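Local coordinates for putative lipoprotein (Bacteroides fragilis, PDB 3QNK) that probably binds glycans or related nutrients at the cell surface for uptake across the outer membrane, as other SusD-family lipoproteins do, at residues D282-A287 against Y320-F325; Y295-A300 against T469-R474; D305-T308 against Y312-R315; R474-S477 against F481-T484. All coordinates share one frame; numbering follows the deposited sequence.

All four contacts lie in the C-terminal part of the chain, on the same side of its centre. Contact 1 is buried and almost wholly apolar: a phenylalanine ring bridges the ends of two helices. Contact 2 is also mostly buried but more polar, with a turn carbonyl over a histidine. Contacts 3 and 4 are half surface, each pairing an aromatic inner side with a charged or polar outer one. Contacts 2 and 4 use strand 469-475 and share Arg-474; contact 4 alone has backbone hydrogen bonds between its segments. Asp-282 of contact 1 ties to Ser-296 of contact 2, while Ile-306 of contact 3 packs on Phe-475 of contact 4.

Contact 1. Residues D282-A287 against Y320-F325; sequences DAFEMA and YANIVF
Phe-284 and Ile-323 meet because their first torsions put the reaching groups alike: CG of Phe-284 (chi1 -75°) and CG1 of Ile-323 (chi1 -51°) each lie anti to the carbonyl carbon, beside the backbone N. In both residues CB already points across the gap, and the torsions carry the ring and the longer isoleucine branch on into it. The gap is wide, the closest CA pair, Phe-284 CA and Tyr-320 CA, being 9.8 Å apart, so a long, flat side chain such as phenylalanine suits the place. The ring does its touching with its outer half. CE2 of Phe-284 comes to 3.9 Å from CG1 of Ile-323 and to 4.0 Å from CD1 of the same residue, so the whole of that branch lies along one corner of the ring, at a slant. Next to it, CZ of Phe-284 rests 4.0 Å from CB of Asn-322. Asparagine can serve here because it offers the ring its methylene while its amide, turned 50° from the ring plane, is occupied elsewhere: ND2 bonds to the carbonyl of Arg-318 and OD1 to Lys-363. The contact itself is therefore apolar, although one member has a polar tip. Phe-284 follows directly on helix 278-283, and Ile-445 of helix 432-446 also packs on its side chain. On the other side the chain changes character between the two partners, since Asn-322 closes helix 317-322 and Ile-323 opens the short strand 323-324, which pairs antiparallel with strand 360-361.

Contact 2. Residues Y295-A300 against T469-R474; sequences YSQAPA and TLHGVR
His-471 reaches from its strand to the Ser-296 peptide, and its ring lies beneath that carbonyl oxygen. At the start of the side chain, His-471 CB is 4.0 Å from Ser-296 O. A chi1 of -62° sets CG beside the histidine's own backbone N and brings the imidazole under the turn, with CG now 3.3 Å from Ser-296 O. From there outward every ring atom is almost equally far from that oxygen, because it sits 3.2 Å above the ring plane, over the centre. Such a position is not a hydrogen bond; the oxygen lies over the flat of the ring, not in line with either ring nitrogen. ND1 is engaged instead with OE2 of Glu-279, which fixes the ring's rotation, and it also lies 3.9 Å from Ser-296 CB. At the tip, CE1 comes within 3.9 Å of Gln-297 NE2, whose amide stands nearly perpendicular to the imidazole. Histidine suits the site because ND1 can bond the carboxylate, which may favour a protonated, electron-poor ring suited to an oxygen over its face. Serine's short side chain stays off to the ND1 side and sends OG to Asp-282. Ser-296 and Gln-297 are the two central residues of a type I beta turn, closed by Ala-298 N bonding to Tyr-295 O. The arrangement is that of a beta turn packed on an outermost strand, 469-475, of a three-stranded antiparallel sheet.

Contact 3. Residues D305-T308 against Y312-R315; sequences DINT and YEGR
Ile-306 and Tyr-312 form the close-packed side of this contact, while Asn-307 and Glu-313, both exposed, make up its loose side. The terminal methyl of Ile-306, CD1, meets the rim of the tyrosine ring near its plane, 3.6 Å from Tyr-312 CE2 and 3.7 Å from CD2. Chi2 of 172° extends the isoleucine branch and carries CD1 out to the ring; CG1, behind it, lies 3.9 Å from Tyr-312 CD2. Isoleucine suits the place because its longer arm is apolar and slim enough to lie against the ring's C-H edge; the tyrosine's own face stacks on Phe-325, and its hydroxyl bonds to that of Tyr-359. The chain that carries Ile-306 is shaped by an Asx turn as it leaves strand 304-305: Asp-305 OD1 accepts from Asn-307 N at 2.9 Å, through its anti lone pair. Aspartate is a natural residue for such a place, since its short side chain can fold over to accept from the backbone N two residues ahead. Toward solvent the fit is much slacker. Asn-307 ND2 and Glu-313 OE2 stand 3.7 Å apart, too far for a hydrogen bond, although amide and carboxylate are nearly coplanar, their planes differing by 18°. The same OE2 of Glu-313 and the carbonyl oxygen of Ile-306, two acceptors with nothing to draw them closer, are 3.9 Å apart.

Contact 4. Residues R474-S477 against F481-T484; sequences RFVS and FKVT
Strands 469-475 and 480-488 form a beta hairpin, and this contact is the end of its ladder next to the connecting turn, at the margin of the three-stranded antiparallel sheet. Arg-474 and Lys-482 are the hydrogen-bonded pair: Arg-474 N reaches Lys-482 O at 3.0 Å, and Lys-482 N returns to Arg-474 O at 2.9 Å. One step nearer the turn, Phe-475 faces Phe-481 as a non-hydrogen-bonded pair. The two phenylalanines share a buried face, where large apolar rings can pack against each other and the loop residues around them. Phe-481 CB sits over the centre of the Phe-475 ring, 3.6 Å from its centroid and 4° off the normal, a clear CH-pi contact. Chi1 of 69° turns the Phe-481 ring away from the Phe-475 face and leaves CB over it; the two ring planes stand at 42°. Further cover for this face comes from His-326, stacked on Phe-475, and from Phe-304, whose ring meets that of Phe-481. The opposite face carries long polar chains suited to solvent. There Arg-474 and Lys-482 run side by side in the same direction, with Val-476 CG1 packed 3.9 Å from Lys-482 CD, and Thr-484 gives its methyl CG2 to Arg-474 CB at 3.5 Å. At their ends two like charges come close, which solvent would be expected to screen: Arg-474 NH2 is 3.7 Å from Lys-482 NZ.

Contact 1. Residues D282-A287 against Y320-F325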
# COMPACT_ATOMS: atom_id res chain seq x y z
N ASP B 282 6.24 20.63 31.18
CA ASP B 282 6.14 21.98 31.76
C ASP B 282 4.72 22.53 31.74
O ASP B 282 4.40 23.37 32.59
CB ASP B 282 7.07 22.95 31.01
CG ASP B 282 8.56 22.83 31.36
OD1 ASP B 282 8.89 22.16 32.39
OD2 ASP B 282 9.39 23.45 30.64
N ALA B 283 3.89 22.08 30.77
CA ALA B 283 2.52 22.54 30.56
C ALA B 283 1.50 21.89 31.54
O ALA B 283 0.38 22.42 31.69
CB ALA B 283 2.11 22.29 29.14
N PHE B 284 1.86 20.78 32.23
CA PHE B 284 1.00 20.17 33.23
C PHE B 284 1.05 21.00 34.50
O PHE B 284 2.11 21.25 35.05
CB PHE B 284 1.39 18.72 33.54
CG PHE B 284 1.02 17.73 32.47
CD1 PHE B 284 -0.25 17.15 32.45
CD2 PHE B 284 1.93 17.36 31.50
CE1 PHE B 284 -0.60 16.23 31.47
CE2 PHE B 284 1.59 16.43 30.51
CZ PHE B 284 0.32 15.88 30.50
N GLU B 285 -0.11 21.47 34.92
CA GLU B 285 -0.25 22.31 36.10
C GLU B 285 -0.13 21.53 37.38
O GLU B 285 -0.31 20.31 37.39
CB GLU B 285 -1.63 22.98 36.08
CG GLU B 285 -1.80 24.06 35.04
CD GLU B 285 -3.24 24.52 34.95
OE1 GLU B 285 -3.73 25.09 35.95
OE2 GLU B 285 -3.90 24.24 33.92
N MSE B 286 0.07 22.26 38.49
CA MSE B 286 0.05 21.70 39.84
C MSE B 286 -1.40 21.30 40.15
O MSE B 286 -2.33 21.82 39.51
CB MSE B 286 0.58 22.72 40.85
CG MSE B 286 2.00 23.14 40.55
SE MSE B 286 3.23 21.65 40.51
CE MSE B 286 3.34 21.21 42.35
N ALA B 287 -1.62 20.41 41.12
CA ALA B 287 -2.96 19.92 41.48
C ALA B 287 -3.93 21.03 41.83
O ALA B 287 -5.13 20.83 41.65
CB ALA B 287 -2.89 18.94 42.62
N TYR B 320 0.21 12.25 35.78
CA TYR B 320 0.52 10.86 36.15
C TYR B 320 -0.23 9.87 35.27
O TYR B 320 0.20 8.73 35.13
CB TYR B 320 0.22 10.60 37.65
CG TYR B 320 0.94 11.58 38.56
CD1 TYR B 320 2.32 11.48 38.77
CD2 TYR B 320 0.28 12.69 39.08
CE1 TYR B 320 3.00 12.42 39.55
CE2 TYR B 320 0.95 13.63 39.86
CZ TYR B 320 2.30 13.49 40.10
OH TYR B 320 2.93 14.48 40.82
N ALA B 321 -1.31 10.33 34.64
CA ALA B 321 -2.13 9.54 33.73
C ALA B 321 -1.50 9.45 32.35
O ALA B 321 -1.72 8.46 31.66
CB ALA B 321 -3.51 10.16 33.61
N ASN B 322 -0.73 10.47 31.94
CA ASN B 322 -0.12 10.51 30.61
C ASN B 322 1.38 10.21 30.55
O ASN B 322 1.86 9.75 29.50
CB ASN B 322 -0.28 11.92 30.04
CG ASN B 322 -1.62 12.25 29.47
OD1 ASN B 322 -1.77 12.28 28.26
ND2 ASN B 322 -2.58 12.61 30.32
N ILE B 323 2.14 10.60 31.60
CA ILE B 323 3.59 10.54 31.55
C ILE B 323 4.20 9.43 32.39
O ILE B 323 3.93 9.33 33.58
CB ILE B 323 4.16 11.95 31.97
CG1 ILE B 323 3.53 13.14 31.19
CG2 ILE B 323 5.68 12.01 31.91
CD1 ILE B 323 3.50 13.06 29.61
N VAL B 324 5.08 8.63 31.74
CA VAL B 324 5.94 7.62 32.34
C VAL B 324 7.30 8.35 32.48
O VAL B 324 7.90 8.73 31.45
CB VAL B 324 6.03 6.29 31.53
CG1 VAL B 324 7.02 5.31 32.16
CG2 VAL B 324 4.67 5.65 31.36
N PHE B 325 7.73 8.59 33.74
CA PHE B 325 8.97 9.33 34.05
C PHE B 325 9.90 8.52 35.01
O PHE B 325 9.54 7.44 35.46
CB PHE B 325 8.62 10.71 34.66
CG PHE B 325 7.64 10.58 35.81
CD1 PHE B 325 8.07 10.25 37.09
CD2 PHE B 325 6.27 10.75 35.60
CE1 PHE B 325 7.17 10.07 38.12
CE2 PHE B 325 5.37 10.58 36.64
CZ PHE B 325 5.82 10.22 37.88

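Contact 2. Residues Y295-A300 against T469-R474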
# COMPACT_ATOMS: atom_id res chain seq x y z
N TYR B 295 11.25 23.86 33.19
CA TYR B 295 12.63 23.40 33.05
C TYR B 295 13.19 23.48 31.65
O TYR B 295 14.40 23.42 31.51
CB TYR B 295 12.75 21.96 33.55
CG TYR B 295 12.51 21.83 35.03
CD1 TYR B 295 11.22 21.67 35.54
CD2 TYR B 295 13.57 21.87 35.94
CE1 TYR B 295 10.99 21.56 36.91
CE2 TYR B 295 13.35 21.74 37.31
CZ TYR B 295 12.06 21.60 37.79
OH TYR B 295 11.83 21.49 39.14
N SER B 296 12.34 23.61 30.60
CA SER B 296 12.81 23.58 29.21
C SER B 296 13.90 24.55 28.90
O SER B 296 14.80 24.19 28.14
CB SER B 296 11.67 23.81 28.23
OG SER B 296 10.76 22.73 28.31
N GLN B 297 13.86 25.77 29.48
CA GLN B 297 14.87 26.80 29.17
C GLN B 297 15.99 26.85 30.21
O GLN B 297 16.78 27.81 30.22
CB GLN B 297 14.21 28.18 28.98
CG GLN B 297 13.08 28.23 27.93
CD GLN B 297 13.37 27.54 26.61
OE1 GLN B 297 14.37 27.85 25.95
NE2 GLN B 297 12.47 26.62 26.18
N ALA B 298 16.12 25.78 31.02
CA ALA B 298 17.18 25.67 32.01
C ALA B 298 18.54 25.55 31.32
O ALA B 298 18.60 24.90 30.27
CB ALA B 298 16.95 24.46 32.89
N PRO B 299 19.62 26.15 31.87
CA PRO B 299 20.96 25.92 31.26
C PRO B 299 21.34 24.43 31.35
O PRO B 299 20.97 23.77 32.33
CB PRO B 299 21.90 26.81 32.08
CG PRO B 299 21.19 27.12 33.33
CD PRO B 299 19.71 26.97 33.11
N ALA B 300 22.02 23.90 30.33
CA ALA B 300 22.41 22.48 30.22
C ALA B 300 23.40 22.03 31.32
O ALA B 300 23.49 20.83 31.60
CB ALA B 300 23.01 22.21 28.85
N THR B 469 13.35 24.36 19.05
CA THR B 469 14.23 23.50 19.80
C THR B 469 13.42 22.94 20.95
O THR B 469 12.88 23.70 21.76
CB THR B 469 15.49 24.23 20.23
OG1 THR B 469 16.19 24.62 19.06
CG2 THR B 469 16.40 23.36 21.09
N LEU B 470 13.31 21.60 20.99
CA LEU B 470 12.58 20.86 22.00
C LEU B 470 13.57 20.24 22.96
O LEU B 470 14.73 20.03 22.61
CB LEU B 470 11.64 19.82 21.38
CG LEU B 470 10.61 20.36 20.39
CD1 LEU B 470 9.92 19.23 19.72
CD2 LEU B 470 9.57 21.27 21.07
N HIS B 471 13.12 20.00 24.19
CA HIS B 471 13.98 19.56 25.27
C HIS B 471 13.48 18.27 25.93
O HIS B 471 12.40 17.77 25.65
CB HIS B 471 14.06 20.69 26.31
CG HIS B 471 14.66 21.94 25.75
ND1 HIS B 471 13.88 22.91 25.13
CD2 HIS B 471 15.97 22.30 25.65
CE1 HIS B 471 14.73 23.84 24.71
NE2 HIS B 471 15.99 23.51 24.99
N GLY B 472 14.33 17.76 26.82
CA GLY B 472 14.07 16.57 27.63
C GLY B 472 14.97 16.55 28.84
O GLY B 472 15.59 17.56 29.16
N VAL B 473 15.05 15.43 29.53
CA VAL B 473 15.93 15.29 30.69
C VAL B 473 16.88 14.09 30.48
O VAL B 473 16.60 13.20 29.68
CB VAL B 473 15.22 15.24 32.08
CG1 VAL B 473 14.44 16.52 32.33
CG2 VAL B 473 14.35 14.00 32.24
N ARG B 474 18.01 14.11 31.19
CA ARG B 474 19.05 13.09 31.20
C ARG B 474 19.50 12.96 32.63
O ARG B 474 19.81 13.97 33.25
CB ARG B 474 20.17 13.56 30.28
CG ARG B 474 21.38 12.70 30.21
CD ARG B 474 22.38 13.37 29.28
NE ARG B 474 23.45 14.03 30.03
CZ ARG B 474 24.06 15.15 29.65
NH1 ARG B 474 23.73 15.75 28.51
NH2 ARG B 474 25.02 15.67 30.40

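Contact 3. Residues D305-T308 against Y312-R315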
# COMPACT_ATOMS: atom_id res chain seq x y z
N ASP B 305 17.94 17.97 41.52
CA ASP B 305 17.66 16.77 42.30
C ASP B 305 16.17 16.59 42.31
O ASP B 305 15.44 17.49 42.74
CB ASP B 305 18.22 16.88 43.72
CG ASP B 305 18.17 15.58 44.50
OD1 ASP B 305 17.05 15.13 44.85
OD2 ASP B 305 19.26 15.01 44.78
N ILE B 306 15.71 15.44 41.83
CA ILE B 306 14.31 15.05 41.68
C ILE B 306 13.52 15.24 43.00
O ILE B 306 12.31 15.44 42.98
CB ILE B 306 14.29 13.59 41.16
CG1 ILE B 306 13.17 13.37 40.19
CG2 ILE B 306 14.36 12.50 42.26
CD1 ILE B 306 13.21 11.98 39.51
N ASN B 307 14.22 15.22 44.14
CA ASN B 307 13.64 15.34 45.46
C ASN B 307 13.75 16.76 46.03
O ASN B 307 12.84 17.14 46.76
CB ASN B 307 14.24 14.31 46.42
CG ASN B 307 13.92 12.87 46.02
OD1 ASN B 307 14.80 12.00 45.91
ND2 ASN B 307 12.64 12.57 45.74
N THR B 308 14.81 17.54 45.73
CA THR B 308 14.90 18.91 46.26
C THR B 308 13.91 19.77 45.46
O THR B 308 12.98 20.33 46.05
CB THR B 308 16.32 19.44 46.34
OG1 THR B 308 16.77 19.78 45.05
CG2 THR B 308 17.26 18.46 47.00
N TYR B 312 8.43 15.96 39.57
CA TYR B 312 7.33 15.01 39.34
C TYR B 312 6.37 14.88 40.53
O TYR B 312 5.51 14.00 40.51
CB TYR B 312 7.88 13.62 38.95
CG TYR B 312 8.89 13.68 37.81
CD1 TYR B 312 8.62 14.41 36.66
CD2 TYR B 312 10.09 12.98 37.88
CE1 TYR B 312 9.54 14.46 35.61
CE2 TYR B 312 11.02 13.05 36.85
CZ TYR B 312 10.74 13.79 35.72
OH TYR B 312 11.63 13.84 34.68
N GLU B 313 6.47 15.79 41.53
CA GLU B 313 5.63 15.87 42.71
C GLU B 313 4.53 16.93 42.55
O GLU B 313 4.73 17.96 41.91
CB GLU B 313 6.52 16.22 43.93
CG GLU B 313 7.29 15.06 44.56
CD GLU B 313 8.58 15.36 45.31
OE1 GLU B 313 8.72 16.50 45.83
OE2 GLU B 313 9.45 14.46 45.40
N GLY B 314 3.38 16.66 43.14
CA GLY B 314 2.23 17.56 43.27
C GLY B 314 1.47 18.00 42.04
O GLY B 314 0.69 18.97 42.12
N ARG B 315 1.63 17.27 40.93
CA ARG B 315 0.98 17.58 39.65
C ARG B 315 -0.48 17.18 39.63
O ARG B 315 -0.93 16.40 40.49
CB ARG B 315 1.71 16.87 38.51
CG ARG B 315 3.14 17.32 38.25
CD ARG B 315 3.33 18.80 37.96
NE ARG B 315 4.75 19.04 37.75
CZ ARG B 315 5.29 19.36 36.59
NH1 ARG B 315 4.52 19.65 35.55
NH2 ARG B 315 6.61 19.47 36.47

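Contact 4. Residues R474-S477 against F481-T484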
# COMPACT_ATOMS: atom_id res chain seq x y z
N ARG B 474 18.01 14.11 31.19
CA ARG B 474 19.05 13.09 31.20
C ARG B 474 19.50 12.96 32.63
O ARG B 474 19.81 13.97 33.25
CB ARG B 474 20.17 13.56 30.28
CG ARG B 474 21.38 12.70 30.21
CD ARG B 474 22.38 13.37 29.28
NE ARG B 474 23.45 14.03 30.03
CZ ARG B 474 24.06 15.15 29.65
NH1 ARG B 474 23.73 15.75 28.51
NH2 ARG B 474 25.02 15.67 30.40
N PHE B 475 19.49 11.74 33.18
CA PHE B 475 19.91 11.51 34.57
C PHE B 475 21.40 11.23 34.67
O PHE B 475 21.98 10.44 33.91
CB PHE B 475 19.09 10.41 35.24
CG PHE B 475 17.75 10.97 35.71
CD1 PHE B 475 16.74 11.28 34.80
CD2 PHE B 475 17.51 11.19 37.07
CE1 PHE B 475 15.53 11.83 35.23
CE2 PHE B 475 16.30 11.74 37.49
CZ PHE B 475 15.33 12.07 36.57
N VAL B 476 22.03 11.95 35.60
CA VAL B 476 23.47 11.90 35.88
C VAL B 476 23.71 11.09 37.18
O VAL B 476 24.85 10.74 37.49
CB VAL B 476 24.13 13.31 35.91
CG1 VAL B 476 23.99 13.99 34.55
CG2 VAL B 476 23.55 14.18 37.02
N SER B 477 22.63 10.76 37.90
CA SER B 477 22.68 9.97 39.12
C SER B 477 21.30 9.36 39.33
O SER B 477 20.40 9.77 38.62
CB SER B 477 23.12 10.83 40.31
OG SER B 477 22.00 11.46 40.91
N PHE B 481 19.39 14.99 37.47
CA PHE B 481 19.26 15.17 36.03
C PHE B 481 19.65 16.57 35.58
O PHE B 481 19.72 17.50 36.39
CB PHE B 481 17.81 14.87 35.59
CG PHE B 481 16.80 15.87 36.07
CD1 PHE B 481 16.20 15.75 37.32
CD2 PHE B 481 16.43 16.94 35.26
CE1 PHE B 481 15.28 16.71 37.77
CE2 PHE B 481 15.51 17.90 35.71
CZ PHE B 481 14.94 17.78 36.96
N LYS B 482 19.91 16.69 34.26
CA LYS B 482 20.21 17.88 33.46
C LYS B 482 19.11 17.99 32.39
O LYS B 482 18.58 16.95 31.97
CB LYS B 482 21.61 17.76 32.80
CG LYS B 482 22.83 17.96 33.70
CD LYS B 482 24.08 17.50 32.95
CE LYS B 482 25.41 17.85 33.57
NZ LYS B 482 26.37 18.40 32.56
N VAL B 483 18.78 19.23 31.94
CA VAL B 483 17.81 19.45 30.85
C VAL B 483 18.60 19.41 29.55
O VAL B 483 19.67 20.00 29.46
CB VAL B 483 16.96 20.75 31.02
CG1 VAL B 483 15.99 20.94 29.85
CG2 VAL B 483 16.22 20.73 32.36
N THR B 484 18.12 18.67 28.57
CA THR B 484 18.79 18.48 27.27
C THR B 484 18.00 19.02 26.10
O THR B 484 16.78 19.13 26.21
CB THR B 484 18.95 16.95 27.03
OG1 THR B 484 17.66 16.31 26.99
CG2 THR B 484 19.84 16.30 28.08